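Kinesin-like protein Nod (Drosophila melanogaster, PDB 3DC4) hydrolyses ATP through its kinesin motor domain, binds microtubules and their plus ends, and is required in meiosis to segregate chromosomes that have not exchanged. Local coordinates at residues I226-K229 with H234-M237; N272-S277 with T283-R288. All blocks are in the same frame, centred on the assembly; numbering follows the deposited sequence.

Contact 1 of 2, residues I226-K229 with H234-M237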
ATOM      1  N   ILE A 226       7.599   2.408   6.560  1.00 18.21           N
ATOM      2  CA  ILE A 226       8.598   3.426   6.815  1.00 18.40           C
ATOM      3  C   ILE A 226       8.066   4.155   8.042  1.00 19.94           C
ATOM      4  O   ILE A 226       6.978   4.736   8.004  1.00 19.45           O
ATOM      5  CB  ILE A 226       8.715   4.405   5.634  1.00 18.04           C
ATOM      6  CG1 ILE A 226       9.336   3.686   4.435  1.00 17.85           C
ATOM      7  CG2 ILE A 226       9.547   5.618   6.034  1.00 19.23           C
ATOM      8  CD1 ILE A 226       9.510   4.572   3.200  1.00 19.49           C
ATOM      9  N   HIS A 227       8.824   4.089   9.132  1.00 18.36           N
ATOM     10  CA  HIS A 227       8.442   4.724  10.387  1.00 19.19           C
ATOM     11  C   HIS A 227       9.186   6.035  10.589  1.00 19.96           C
ATOM     12  O   HIS A 227      10.404   6.108  10.417  1.00 20.35           O
ATOM     13  CB  HIS A 227       8.767   3.809  11.572  1.00 19.43           C
ATOM     14  CG  HIS A 227       8.074   2.481  11.536  1.00 19.85           C
ATOM     15  ND1 HIS A 227       6.942   2.213  12.276  1.00 20.61           N
ATOM     16  CD2 HIS A 227       8.363   1.341  10.863  1.00 19.58           C
ATOM     17  CE1 HIS A 227       6.564   0.964  12.063  1.00 21.63           C
ATOM     18  NE2 HIS A 227       7.410   0.412  11.210  1.00 20.33           N
ATOM     19  N   VAL A 228       8.434   7.066  10.952  1.00 20.18           N
ATOM     20  CA  VAL A 228       8.969   8.392  11.226  1.00 20.71           C
ATOM     21  C   VAL A 228       8.723   8.581  12.718  1.00 21.49           C
ATOM     22  O   VAL A 228       7.576   8.709  13.157  1.00 20.16           O
ATOM     23  CB  VAL A 228       8.209   9.461  10.411  1.00 21.21           C
ATOM     24  CG1 VAL A 228       8.665  10.856  10.805  1.00 20.84           C
ATOM     25  CG2 VAL A 228       8.460   9.238   8.920  1.00 22.17           C
ATOM     26  N   LYS A 229       9.805   8.578  13.493  1.00 21.12           N
ATOM     27  CA  LYS A 229       9.717   8.697  14.944  1.00 21.57           C
ATOM     28  C   LYS A 229      10.409   9.903  15.562  1.00 22.72           C
ATOM     29  O   LYS A 229      11.525  10.256  15.185  1.00 19.87           O
ATOM     30  CB  LYS A 229      10.287   7.431  15.598  1.00 24.58           C
ATOM     31  CG  LYS A 229       9.483   6.158  15.375  1.00 26.69           C
ATOM     32  CD  LYS A 229      10.038   5.026  16.238  1.00 26.37           C
ATOM     33  CE  LYS A 229       9.119   3.810  16.247  1.00 26.30           C
ATOM     34  NZ  LYS A 229       9.683   2.730  17.100  1.00 27.30           N
ATOM     35  N   HIS A 234       4.953   9.482  16.238  1.00 26.83           N
ATOM     36  CA  HIS A 234       5.265   8.270  15.494  1.00 25.12           C
ATOM     37  C   HIS A 234       4.249   8.150  14.367  1.00 23.81           C
ATOM     38  O   HIS A 234       3.057   7.922  14.611  1.00 23.36           O
ATOM     39  CB  HIS A 234       5.178   7.043  16.405  1.00 21.96           C
ATOM     40  CG  HIS A 234       5.412   5.739  15.704  1.00 20.20           C
ATOM     41  ND1 HIS A 234       5.243   4.524  16.331  1.00 21.81           N
ATOM     42  CD2 HIS A 234       5.805   5.458  14.438  1.00 19.57           C
ATOM     43  CE1 HIS A 234       5.522   3.549  15.483  1.00 21.44           C
ATOM     44  NE2 HIS A 234       5.866   4.089  14.327  1.00 20.44           N
ATOM     45  N   SER A 235       4.714   8.331  13.137  1.00 22.19           N
ATOM     46  CA  SER A 235       3.834   8.217  11.986  1.00 23.34           C
ATOM     47  C   SER A 235       4.377   7.102  11.114  1.00 22.15           C
ATOM     48  O   SER A 235       5.582   6.841  11.089  1.00 20.74           O
ATOM     49  CB  SER A 235       3.761   9.537  11.212  1.00 22.27           C
ATOM     50  OG  SER A 235       5.049  10.032  10.890  1.00 27.13           O
ATOM     51  N   ARG A 236       3.477   6.432  10.415  1.00 20.02           N
ATOM     52  CA  ARG A 236       3.867   5.312   9.585  1.00 18.83           C
ATOM     53  C   ARG A 236       3.432   5.460   8.144  1.00 19.48           C
ATOM     54  O   ARG A 236       2.375   6.020   7.859  1.00 18.64           O
ATOM     55  CB  ARG A 236       3.237   4.022  10.124  1.00 20.11           C
ATOM     56  CG  ARG A 236       3.395   3.760  11.625  1.00 20.36           C
ATOM     57  CD  ARG A 236       2.457   2.621  12.056  1.00 21.16           C
ATOM     58  NE  ARG A 236       2.555   2.265  13.472  1.00 23.35           N
ATOM     59  CZ  ARG A 236       2.099   3.014  14.473  1.00 22.82           C
ATOM     60  NH1 ARG A 236       2.235   2.597  15.727  1.00 24.61           N
ATOM     61  NH2 ARG A 236       1.511   4.180  14.225  1.00 23.00           N
ATOM     62  N   MET A 237       4.268   4.973   7.238  1.00 17.92           N
ATOM     63  CA  MET A 237       3.911   4.947   5.833  1.00 17.28           C
ATOM     64  C   MET A 237       3.962   3.466   5.515  1.00 16.09           C
ATOM     65  O   MET A 237       5.034   2.898   5.325  1.00 17.02           O
ATOM     66  CB  MET A 237       4.899   5.692   4.928  1.00 18.65           C
ATOM     67  CG  MET A 237       4.630   5.370   3.453  1.00 23.66           C
ATOM     68  SD  MET A 237       4.980   6.675   2.280  1.00 26.75           S
ATOM     69  CE  MET A 237       3.641   7.859   2.619  1.00 27.49           C
TER
HETATM   70  O   HOH W   1       5.942  11.383  13.212  1.00 35.27           O
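His227 and His234, a non-hydrogen-bonded pair of two antiparallel strands, meet through their rings: ND1 of His227 lies 3.0 Å from NE2 of His234 in a hydrogen bond at 168°, and either nitrogen could be the donor. Each ring is reached at its edge, the planes being turned 40° apart. CG of His234 stands anti to its own backbone N (chi1 177°), which carries the ring across to the neighbouring strand. There it is sandwiched: CE of Lys229 sits over one face, 3.8 Å from the ring centroid, a CH-pi contact, while CZ of Arg236 lies over the opposite face near the rim. A leucine in place of His234 would probably leave ND1 of His227 without this partner and the Arg236 guanidinium without a flat surface to lie on.

Behind the rings, the backbone fixes the register. Val228 and Ser235 exchange two bonds, Val228 N to Ser235 O at 2.9 Å and nearly straight, and Ile226 and Met237 form a second such pair. On the Val228 side a water donates to both Val228 O and Ser235 OG.

NE2 of His227 bonds Ser155 on strand 151-160, and Ser235 OG bonds the carbonyl of Leu90. Backbone bonds of His227 with Tyr153 and of Arg236 with Cys96 place this end of the hairpin in the central sheet, between strands 151-160 and 96-101, with Ile226 and Met237 packed on helix 127-141 and Val228 against helix 84-92.

Contact 2 of 2, residues N272-S277 with T283-R288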
ATOM      1  N   ASN A 272     -12.576  -2.705   3.956  1.00 25.72           N
ATOM      2  CA  ASN A 272     -13.768  -1.937   3.637  1.00 26.85           C
ATOM      3  C   ASN A 272     -14.727  -1.901   4.814  1.00 27.70           C
ATOM      4  O   ASN A 272     -15.352  -0.874   5.078  1.00 29.40           O
ATOM      5  CB  ASN A 272     -14.468  -2.520   2.408  1.00 28.57           C
ATOM      6  CG  ASN A 272     -13.867  -2.022   1.109  1.00 29.98           C
ATOM      7  OD1 ASN A 272     -12.959  -1.190   1.115  1.00 27.22           O
ATOM      8  ND2 ASN A 272     -14.373  -2.524  -0.014  1.00 30.52           N
ATOM      9  N   LYS A 273     -14.841  -3.021   5.520  1.00 29.16           N
ATOM     10  CA  LYS A 273     -15.721  -3.094   6.679  1.00 31.70           C
ATOM     11  C   LYS A 273     -15.235  -2.110   7.735  1.00 32.34           C
ATOM     12  O   LYS A 273     -16.030  -1.421   8.375  1.00 33.21           O
ATOM     13  CB  LYS A 273     -15.735  -4.513   7.248  1.00 31.84           C
ATOM     14  CG  LYS A 273     -16.344  -5.552   6.319  1.00 36.33           C
ATOM     15  CD  LYS A 273     -16.535  -6.890   7.031  1.00 39.11           C
ATOM     16  CE  LYS A 273     -17.561  -6.778   8.155  1.00 41.02           C
ATOM     17  NZ  LYS A 273     -17.586  -7.977   9.041  1.00 42.15           N
ATOM     18  N   VAL A 274     -13.920  -2.048   7.911  1.00 31.66           N
ATOM     19  CA  VAL A 274     -13.330  -1.134   8.877  1.00 30.18           C
ATOM     20  C   VAL A 274     -13.648   0.304   8.476  1.00 31.33           C
ATOM     21  O   VAL A 274     -14.059   1.111   9.308  1.00 31.44           O
ATOM     22  CB  VAL A 274     -11.797  -1.317   8.949  1.00 29.30           C
ATOM     23  CG1 VAL A 274     -11.170  -0.180   9.743  1.00 28.77           C
ATOM     24  CG2 VAL A 274     -11.463  -2.654   9.595  1.00 28.02           C
ATOM     25  N   VAL A 275     -13.458   0.623   7.200  1.00 31.48           N
ATOM     26  CA  VAL A 275     -13.733   1.972   6.714  1.00 33.01           C
ATOM     27  C   VAL A 275     -15.190   2.362   6.955  1.00 34.18           C
ATOM     28  O   VAL A 275     -15.479   3.480   7.375  1.00 33.24           O
ATOM     29  CB  VAL A 275     -13.417   2.096   5.205  1.00 32.81           C
ATOM     30  CG1 VAL A 275     -13.748   3.496   4.715  1.00 31.95           C
ATOM     31  CG2 VAL A 275     -11.945   1.787   4.959  1.00 32.81           C
ATOM     32  N   MET A 276     -16.102   1.432   6.695  1.00 36.57           N
ATOM     33  CA  MET A 276     -17.524   1.683   6.883  1.00 39.52           C
ATOM     34  C   MET A 276     -17.891   1.816   8.358  1.00 40.17           C
ATOM     35  O   MET A 276     -18.587   2.751   8.751  1.00 41.01           O
ATOM     36  CB  MET A 276     -18.337   0.555   6.253  1.00 43.48           C
ATOM     37  CG  MET A 276     -18.224   0.487   4.745  1.00 47.06           C
ATOM     38  SD  MET A 276     -19.245  -0.836   4.067  1.00 53.71           S
ATOM     39  CE  MET A 276     -20.891  -0.186   4.410  1.00 51.90           C
ATOM     40  N   SER A 277     -17.421   0.871   9.164  1.00 41.45           N
ATOM     41  CA  SER A 277     -17.685   0.865  10.597  1.00 43.12           C
ATOM     42  C   SER A 277     -17.283   2.181  11.246  1.00 44.17           C
ATOM     43  O   SER A 277     -17.952   2.659  12.160  1.00 44.71           O
ATOM     44  CB  SER A 277     -16.932  -0.284  11.265  1.00 42.99           C
ATOM     45  OG  SER A 277     -17.390  -1.536  10.782  1.00 44.33           O
ATOM     46  N   THR A 283     -18.979   2.069  16.956  1.00 67.42           N
ATOM     47  CA  THR A 283     -18.411   1.972  18.298  1.00 65.85           C
ATOM     48  C   THR A 283     -18.000   0.529  18.583  1.00 63.80           C
ATOM     49  O   THR A 283     -18.054   0.074  19.726  1.00 64.20           O
ATOM     50  CB  THR A 283     -19.518   1.787  19.362  1.00 66.85           C
ATOM     51  OG1 THR A 283     -20.464   2.859  19.263  1.00 67.08           O
ATOM     52  CG2 THR A 283     -18.920   1.779  20.760  1.00 67.20           C
ATOM     53  N   VAL A 284     -17.579  -0.184  17.541  1.00 60.59           N
ATOM     54  CA  VAL A 284     -16.702  -1.348  17.542  1.00 57.45           C
ATOM     55  C   VAL A 284     -16.204  -1.610  16.122  1.00 54.30           C
ATOM     56  O   VAL A 284     -16.990  -1.930  15.229  1.00 53.87           O
ATOM     57  CB  VAL A 284     -17.429  -2.610  18.057  1.00 58.27           C
ATOM     58  CG1 VAL A 284     -16.435  -3.752  18.213  1.00 58.62           C
ATOM     59  CG2 VAL A 284     -18.113  -2.315  19.382  1.00 58.51           C
ATOM     60  N   ILE A 285     -14.897  -1.473  15.922  1.00 50.15           N
ATOM     61  CA  ILE A 285     -14.290  -1.678  14.611  1.00 45.30           C
ATOM     62  C   ILE A 285     -13.789  -3.109  14.447  1.00 42.53           C
ATOM     63  O   ILE A 285     -13.037  -3.614  15.282  1.00 41.61           O
ATOM     64  CB  ILE A 285     -13.117  -0.705  14.401  1.00 45.69           C
ATOM     65  CG1 ILE A 285     -13.581   0.722  14.695  1.00 45.19           C
ATOM     66  CG2 ILE A 285     -12.602  -0.804  12.971  1.00 44.22           C
ATOM     67  CD1 ILE A 285     -12.474   1.748  14.664  1.00 46.83           C
ATOM     68  N   PRO A 286     -14.195  -3.780  13.355  1.00 39.88           N
ATOM     69  CA  PRO A 286     -13.798  -5.163  13.071  1.00 37.91           C
ATOM     70  C   PRO A 286     -12.337  -5.333  12.664  1.00 36.87           C
ATOM     71  O   PRO A 286     -12.037  -5.946  11.640  1.00 35.52           O
ATOM     72  CB  PRO A 286     -14.764  -5.571  11.965  1.00 37.44           C
ATOM     73  CG  PRO A 286     -14.927  -4.298  11.201  1.00 39.14           C
ATOM     74  CD  PRO A 286     -15.090  -3.267  12.301  1.00 39.25           C
ATOM     75  N   TYR A 287     -11.429  -4.796  13.472  1.00 34.80           N
ATOM     76  CA  TYR A 287     -10.005  -4.906  13.183  1.00 35.02           C
ATOM     77  C   TYR A 287      -9.548  -6.363  13.149  1.00 34.95           C
ATOM     78  O   TYR A 287      -8.742  -6.747  12.300  1.00 32.63           O
ATOM     79  CB  TYR A 287      -9.185  -4.137  14.230  1.00 33.79           C
ATOM     80  CG  TYR A 287      -9.284  -2.628  14.122  1.00 32.98           C
ATOM     81  CD1 TYR A 287      -9.717  -1.857  15.199  1.00 31.11           C
ATOM     82  CD2 TYR A 287      -8.923  -1.969  12.942  1.00 32.21           C
ATOM     83  CE1 TYR A 287      -9.790  -0.468  15.104  1.00 30.69           C
ATOM     84  CE2 TYR A 287      -8.994  -0.581  12.836  1.00 29.16           C
ATOM     85  CZ  TYR A 287      -9.427   0.163  13.921  1.00 31.47           C
ATOM     86  OH  TYR A 287      -9.508   1.535  13.829  1.00 29.22           O
ATOM     87  N   ARG A 288     -10.068  -7.175  14.065  1.00 34.59           N
ATOM     88  CA  ARG A 288      -9.676  -8.579  14.131  1.00 35.25           C
ATOM     89  C   ARG A 288     -10.304  -9.476  13.072  1.00 33.70           C
ATOM     90  O   ARG A 288     -10.113 -10.692  13.090  1.00 32.43           O
ATOM     91  CB  ARG A 288      -9.951  -9.137  15.532  1.00 39.16           C
ATOM     92  CG  ARG A 288      -9.033  -8.551  16.591  1.00 44.26           C
ATOM     93  CD  ARG A 288      -9.044  -9.370  17.867  1.00 49.57           C
ATOM     94  NE  ARG A 288      -7.998  -8.944  18.795  1.00 53.35           N
ATOM     95  CZ  ARG A 288      -7.670  -9.600  19.905  1.00 55.08           C
ATOM     96  NH1 ARG A 288      -8.308 -10.717  20.228  1.00 56.30           N
ATOM     97  NH2 ARG A 288      -6.704  -9.139  20.689  1.00 56.19           N
TER
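An inverse gamma turn centred on Pro286, in the loop that follows helix 267-279, packs against that helix over the segment 272-277. The evidence for the turn is the Tyr287 N to Ile285 O hydrogen bond of 2.7 Å spanning the proline, whose ring lies against the helix. CD of Pro286 comes within 3.3 Å of Ser277 OG, and its CG lies 4.0 Å from CB of Lys273, one helical turn earlier.

Ser277 OG is already engaged within the helix. With OG beside its own backbone N (chi1 -63°), the hydroxyl donates to Lys273 O at 2.8 Å, coming from above the carbonyl plane. Ser277 N reaches the same oxygen from the opposite face, and two donors therefore grip Lys273 O. No hydrogen bond joins the two segments, and the contact rests on apolar packing.

Val274 supplies the largest share of the helix side of that packing. Its CG1 meets CG2 of Ile285 at 3.6 Å and CE2 of Tyr287 at 3.8 Å, while its CG2 faces the proline. CG2 of Ile285 also lies over the centre of the Tyr287 ring, 3.4 Å above the plane, forming a small apolar cluster with the valine.

Outside the segments, Lys273 NZ makes a salt bridge to Asp289, and Tyr287 OH bonds the carbonyl of Leu300. Tyr287 O accepts from Thr293 and Thr294 of helix 291-295, joining the loop to that helix. Away from the loop, Asn272 packs on strand 305-312 and helix 319-335, and Val275 on Leu306 of the same strand.

In the fold
Following the chain from the N terminus, contact 1 comes first: residues 226-229 end strand 220-229, and a four-residue turn brings back 234-237 at the start of strand 234-241, closing a tight hairpin. The chain then passes to helix 267-279, and contact 2 closes a second short loop, in which 283-288 folds back on 272-277. The two closures are in series, neither nesting nor crossing, and their nearest atoms stay about 11 Å apart. Contact 1 lies within the central sheet, pairing two of its strands, while contact 2 links a helix packed on strand 305-312 to the loop leading into helix 291-295.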